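Side-chain contacts in hydrazine synthase beta subunit (Candidatus Kuenenia stuttgartiensis, PDB 5C2V), which forms part of the hydrazine synthase complex, which condenses nitric oxide with ammonium, and may modulate transport of the hydroxylamine intermediate between active sites: residues B[58-63]-B[67-72]; B[78-83]-B[87-92]. All coordinates share one frame; numbering follows the deposited sequence.

Interaction 1: residues B[58-63]-B[67-72]; sequences EASAVT and AFLYVC
Ala61 and Tyr70 face each other as a hydrogen-bonded antiparallel pair, and their two backbone bonds mark the register of the hairpin formed by 58-63 and 67-72. Ala61 N reaches Tyr70 O at 2.9 Å and Tyr70 N returns to Ala61 O at 2.9 Å. Thr63 N gives a longer bond to Phe68 O, 3.3 Å but nearly straight at 171°. At the other end Glu58 N donates to Cys72 O. The axes of the short segments make 164°, near antiparallel.

One side-chain bond joins this network at the turn. Thr63 OG1 stands between its own backbone N and carbonyl carbon (chi1 59°), and from there it accepts a hydrogen bond from Phe68 N at 3.3 Å. Its stronger partner is Asp65 OD1 in the intervening loop, so the hydroxyl ties the turn to the first residue of the returning strand.

Apolar contacts divide between the two faces. On the face of Ser60, Val62, Leu69 and Val71, one methyl of Leu69 does most of the touching: CD1 lies 3.7 Å from Val62 CG2, with the two side chains crossing at a slant, and also meets Ser60 CB. On the face of Ala59, Ala61, Tyr70 and Cys72, Ala59 CB meets Cys72 CB at 3.9 Å. Near the turn Thr63 CG2 approaches the Tyr70 ring obliquely, 4.0 Å from CE1, while the phenol hydroxyl bonds to Thr128. Strand 15-20 packs on the first face and strand 99-104 on the second.

The chemistry implies a buried propeller hairpin whose facing backbone groups pair across it, while Ser60 and Val62 meet strand 15-20 and Ala61, Tyr70 and Cys72 meet strand 99-104.

Interaction 2: residues B[78-83]-B[87-92]; sequences SVSVVD and KQEIKE
Val81 and Ile90 form the closely packed apolar part of this hairpin. Val81 CG1 lies 3.8 Å from Ile90 CG1, the two branches meeting at an angle. Ile90 CG1 sits between its backbone N and carbonyl carbon (chi1 63°), which brings it beside both the carbonyl oxygen and CG1 of Val81. The Val81 carbonyl oxygen receives two donors: Ile90 N at 2.8 Å, nearly in line with C=O, and Lys91 N, a weak bond. Two successive residues thus face one, and the register shifts by one between Val81 and Val82. On the Ser80 side of the shift Val81 N bonds Lys91 O; on the turn side Asp83 N bonds Gln88 O at 2.8 Å, and Ile90 CG2 touches Asp83 CB. Phe68 and Tyr70 of the preceding strand flank this region, contacting Ile90 and Val81 respectively.

The opposite face, that of Ser80, Val82, Glu89 and Glu92, is polar at its Ser80 end, while Val82 packs on Leu69 and Val51. Glu89 CG is anti to its backbone N (chi1 171°) and the chain continues extended, carrying the carboxylate alongside Ser80. Ser80 OG donates to Glu89 OE1 at 3.1 Å, meeting it from above the carboxylate plane, 66° out of it; this hydroxyl also bonds Asn73. Glu92 is likewise extended, but the bond its OE1 receives from Ser78 OG, 3.3 Å, is weak; Lys94 pairs with the same oxygen and Arg54 with OE2. The looser side includes the exposed Lys87 and Gln88 side chains and Asp83 O, which receives weak bonds from Lys87 N and Gln88 N.

Lys87 and Gln88 facing Asp83 make a G1 bulge at the turn, and Ile90 and Lys91 facing Val81 make a classic beta bulge. Together they shape the outer hairpin of a four-stranded antiparallel blade in the beta-propeller fold.

Interactions 1 and 2 are successive hairpins of one four-stranded sheet, in the strand order 57-62, 68-73, 78-83, 88-94, with centres about 9 Å apart. Their middle strands join directly: Val71 O lies 2.9 Å from Ser80 N and Leu69 O lies 2.9 Å from Val82 N, both probable hydrogen bonds. Tyr70 CE2 packs 3.7 Å from Val81 CG2 across the same seam. Interaction 1 lies nearer the centre of the chain, about 14 Å from it against about 22 Å for interaction 2. A bound calcium ion, with Asp77 and Asp97 in its site, lies about 10 Å from the side chain of Glu58 and about 9 Å from that of Ser78.

Interaction 1: residues B[58-63]-B[67-72]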
loop_
_atom_site.group_PDB
_atom_site.type_symbol
_atom_site.label_atom_id
_atom_site.label_comp_id
_atom_site.label_asym_id
_atom_site.label_seq_id
_atom_site.Cartn_x
_atom_site.Cartn_y
_atom_site.Cartn_z
ATOM N N GLU B 58 -13.647 31.534 49.622
ATOM C CA GLU B 58 -13.275 30.642 48.522
ATOM C C GLU B 58 -12.076 29.698 48.704
ATOM O O GLU B 58 -11.810 28.880 47.823
ATOM C CB GLU B 58 -13.103 31.478 47.260
ATOM C CG GLU B 58 -14.444 32.054 46.856
ATOM C CD GLU B 58 -14.392 32.967 45.664
ATOM O OE1 GLU B 58 -13.284 33.320 45.211
ATOM O OE2 GLU B 58 -15.484 33.314 45.170
ATOM N N ALA B 59 -11.364 29.786 49.823
ATOM C CA ALA B 59 -10.167 28.959 49.992
ATOM C C ALA B 59 -9.771 28.761 51.450
ATOM O O ALA B 59 -10.129 29.561 52.313
ATOM C CB ALA B 59 -9.001 29.563 49.216
ATOM N N SER B 60 -9.014 27.699 51.713
ATOM C CA SER B 60 -8.511 27.427 53.057
ATOM C C SER B 60 -7.209 26.624 53.046
ATOM O O SER B 60 -6.978 25.808 52.154
ATOM C CB SER B 60 -9.572 26.693 53.879
ATOM O OG SER B 60 -9.960 25.484 53.252
ATOM N N ALA B 61 -6.368 26.856 54.050
ATOM C CA ALA B 61 -5.123 26.108 54.208
ATOM C C ALA B 61 -4.911 25.705 55.667
ATOM O O ALA B 61 -5.201 26.476 56.582
ATOM C CB ALA B 61 -3.942 26.923 53.706
ATOM N N VAL B 62 -4.400 24.496 55.874
ATOM C CA VAL B 62 -4.192 23.970 57.219
ATOM C C VAL B 62 -2.725 24.065 57.635
ATOM O O VAL B 62 -1.827 23.841 56.825
ATOM C CB VAL B 62 -4.652 22.499 57.320
ATOM C CG1 VAL B 62 -4.626 22.022 58.766
ATOM C CG2 VAL B 62 -6.042 22.339 56.731
ATOM N N THR B 63 -2.492 24.407 58.899
ATOM C CA THR B 63 -1.145 24.428 59.455
ATOM C C THR B 63 -0.601 23.002 59.556
ATOM O O THR B 63 -1.374 22.061 59.734
ATOM C CB THR B 63 -1.118 25.098 60.846
ATOM O OG1 THR B 63 -1.979 24.384 61.741
ATOM C CG2 THR B 63 -1.580 26.545 60.748
ATOM N N ALA B 67 -3.596 22.503 63.970
ATOM C CA ALA B 67 -4.329 23.179 65.037
ATOM C C ALA B 67 -5.089 24.414 64.549
ATOM O O ALA B 67 -5.886 24.987 65.291
ATOM C CB ALA B 67 -3.377 23.565 66.159
ATOM N N PHE B 68 -4.848 24.820 63.306
ATOM C CA PHE B 68 -5.440 26.052 62.787
ATOM C C PHE B 68 -5.833 25.947 61.316
ATOM O O PHE B 68 -5.223 25.207 60.547
ATOM C CB PHE B 68 -4.474 27.227 62.971
ATOM C CG PHE B 68 -4.095 27.489 64.402
ATOM C CD1 PHE B 68 -4.901 28.270 65.216
ATOM C CD2 PHE B 68 -2.927 26.964 64.931
ATOM C CE1 PHE B 68 -4.553 28.515 66.531
ATOM C CE2 PHE B 68 -2.573 27.207 66.245
ATOM C CZ PHE B 68 -3.387 27.983 67.047
ATOM N N LEU B 69 -6.860 26.702 60.937
ATOM C CA LEU B 69 -7.315 26.751 59.553
ATOM C C LEU B 69 -7.424 28.191 59.063
ATOM O O LEU B 69 -8.224 28.970 59.581
ATOM C CB LEU B 69 -8.664 26.044 59.406
ATOM C CG LEU B 69 -9.275 26.036 58.003
ATOM C CD1 LEU B 69 -8.424 25.214 57.048
ATOM C CD2 LEU B 69 -10.703 25.516 58.042
ATOM N N TYR B 70 -6.622 28.540 58.063
ATOM C CA TYR B 70 -6.656 29.883 57.497
ATOM C C TYR B 70 -7.587 29.925 56.292
ATOM O O TYR B 70 -7.301 29.332 55.255
ATOM C CB TYR B 70 -5.252 30.338 57.096
ATOM C CG TYR B 70 -4.366 30.741 58.255
ATOM C CD1 TYR B 70 -3.963 29.811 59.205
ATOM C CD2 TYR B 70 -3.924 32.050 58.392
ATOM C CE1 TYR B 70 -3.151 30.176 60.264
ATOM C CE2 TYR B 70 -3.112 32.425 59.446
ATOM C CZ TYR B 70 -2.729 31.484 60.379
ATOM O OH TYR B 70 -1.920 31.851 61.430
ATOM N N VAL B 71 -8.696 30.644 56.434
ATOM C CA VAL B 71 -9.731 30.676 55.407
ATOM C C VAL B 71 -9.702 31.996 54.644
ATOM O O VAL B 71 -9.526 33.058 55.238
ATOM C CB VAL B 71 -11.129 30.471 56.027
ATOM C CG1 VAL B 71 -12.188 30.391 54.946
ATOM C CG2 VAL B 71 -11.149 29.216 56.885
ATOM N N CYS B 72 -9.869 31.931 53.326
ATOM C CA CYS B 72 -9.882 33.141 52.512
ATOM C C CYS B 72 -11.296 33.648 52.286
ATOM O O CYS B 72 -12.068 33.029 51.560
ATOM C CB CYS B 72 -9.213 32.887 51.160
ATOM S SG CYS B 72 -7.419 32.998 51.171
#

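Interaction 2: residues B[78-83]-B[87-92]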
loop_
_atom_site.group_PDB
_atom_site.type_symbol
_atom_site.label_atom_id
_atom_site.label_comp_id
_atom_site.label_asym_id
_atom_site.label_seq_id
_atom_site.Cartn_x
_atom_site.Cartn_y
_atom_site.Cartn_z
ATOM N N SER B 78 -10.692 39.589 53.189
ATOM C CA SER B 78 -9.992 39.242 54.423
ATOM C C SER B 78 -9.618 37.766 54.535
ATOM O O SER B 78 -9.889 36.970 53.638
ATOM C CB SER B 78 -10.842 39.638 55.633
ATOM O OG SER B 78 -12.027 38.862 55.704
ATOM N N VAL B 79 -8.977 37.426 55.649
ATOM C CA VAL B 79 -8.570 36.061 55.957
ATOM C C VAL B 79 -8.910 35.725 57.406
ATOM O O VAL B 79 -8.426 36.377 58.332
ATOM C CB VAL B 79 -7.057 35.850 55.734
ATOM C CG1 VAL B 79 -6.628 34.481 56.245
ATOM C CG2 VAL B 79 -6.700 36.016 54.264
ATOM N N SER B 80 -9.744 34.710 57.599
ATOM C CA SER B 80 -10.126 34.278 58.937
ATOM C C SER B 80 -9.153 33.242 59.488
ATOM O O SER B 80 -8.672 32.380 58.754
ATOM C CB SER B 80 -11.544 33.706 58.930
ATOM O OG SER B 80 -12.480 34.668 58.475
ATOM N N VAL B 81 -8.858 33.333 60.780
ATOM C CA VAL B 81 -8.068 32.305 61.447
ATOM C C VAL B 81 -8.975 31.479 62.350
ATOM O O VAL B 81 -9.601 32.009 63.268
ATOM C CB VAL B 81 -6.916 32.902 62.271
ATOM C CG1 VAL B 81 -6.131 31.795 62.958
ATOM C CG2 VAL B 81 -6.004 33.730 61.382
ATOM N N VAL B 82 -9.043 30.179 62.083
ATOM C CA VAL B 82 -9.972 29.304 62.787
ATOM C C VAL B 82 -9.254 28.307 63.689
ATOM O O VAL B 82 -8.306 27.645 63.267
ATOM C CB VAL B 82 -10.861 28.526 61.792
ATOM C CG1 VAL B 82 -11.747 27.526 62.524
ATOM C CG2 VAL B 82 -11.699 29.489 60.964
ATOM N N ASP B 83 -9.711 28.205 64.933
ATOM C CA ASP B 83 -9.226 27.171 65.833
ATOM C C ASP B 83 -9.945 25.874 65.483
ATOM O O ASP B 83 -11.172 25.800 65.551
ATOM C CB ASP B 83 -9.469 27.560 67.293
ATOM C CG ASP B 83 -8.649 26.735 68.264
ATOM O OD1 ASP B 83 -8.978 25.547 68.468
ATOM O OD2 ASP B 83 -7.677 27.277 68.832
ATOM N N LYS B 87 -13.352 24.872 67.127
ATOM C CA LYS B 87 -14.348 25.113 66.082
ATOM C C LYS B 87 -14.858 26.554 66.124
ATOM O O LYS B 87 -16.063 26.798 66.067
ATOM C CB LYS B 87 -15.518 24.132 66.213
ATOM C CG LYS B 87 -15.101 22.674 66.345
ATOM C CD LYS B 87 -16.286 21.793 66.713
ATOM C CE LYS B 87 -15.856 20.357 66.963
ATOM N NZ LYS B 87 -15.254 19.734 65.752
ATOM N N GLN B 88 -13.930 27.502 66.222
ATOM C CA GLN B 88 -14.271 28.916 66.366
ATOM C C GLN B 88 -13.237 29.810 65.676
ATOM O O GLN B 88 -12.042 29.514 65.705
ATOM C CB GLN B 88 -14.380 29.275 67.853
ATOM C CG GLN B 88 -14.546 30.756 68.156
ATOM C CD GLN B 88 -15.931 31.274 67.823
ATOM O OE1 GLN B 88 -16.865 30.498 67.620
ATOM N NE2 GLN B 88 -16.072 32.593 67.770
ATOM N N GLU B 89 -13.690 30.900 65.058
ATOM C CA GLU B 89 -12.770 31.848 64.434
ATOM C C GLU B 89 -12.171 32.780 65.480
ATOM O O GLU B 89 -12.894 33.537 66.130
ATOM C CB GLU B 89 -13.489 32.670 63.361
ATOM C CG GLU B 89 -12.663 33.828 62.817
ATOM C CD GLU B 89 -13.513 34.878 62.126
ATOM O OE1 GLU B 89 -12.945 35.714 61.391
ATOM O OE2 GLU B 89 -14.746 34.872 62.324
ATOM N N ILE B 90 -10.852 32.728 65.642
ATOM C CA ILE B 90 -10.196 33.548 66.654
ATOM C C ILE B 90 -9.659 34.902 66.179
ATOM O O ILE B 90 -9.322 35.750 67.005
ATOM C CB ILE B 90 -9.024 32.774 67.287
ATOM C CG1 ILE B 90 -7.964 32.463 66.227
ATOM C CG2 ILE B 90 -9.524 31.495 67.942
ATOM C CD1 ILE B 90 -6.880 31.517 66.699
ATOM N N LYS B 91 -9.583 35.118 64.867
ATOM C CA LYS B 91 -9.119 36.410 64.354
ATOM C C LYS B 91 -9.524 36.656 62.899
ATOM O O LYS B 91 -9.821 35.716 62.158
ATOM C CB LYS B 91 -7.596 36.522 64.498
ATOM C CG LYS B 91 -7.070 37.954 64.482
ATOM C CD LYS B 91 -5.590 38.023 64.826
ATOM C CE LYS B 91 -5.087 39.461 64.808
ATOM N NZ LYS B 91 -3.656 39.562 65.210
ATOM N N GLU B 92 -9.516 37.925 62.496
ATOM C CA GLU B 92 -9.666 38.297 61.093
ATOM C C GLU B 92 -8.558 39.258 60.666
ATOM O O GLU B 92 -8.474 40.383 61.161
ATOM C CB GLU B 92 -11.034 38.931 60.838
ATOM C CG GLU B 92 -11.201 39.474 59.426
ATOM C CD GLU B 92 -12.524 40.183 59.223
ATOM O OE1 GLU B 92 -12.665 40.909 58.215
ATOM O OE2 GLU B 92 -13.425 40.017 60.072
#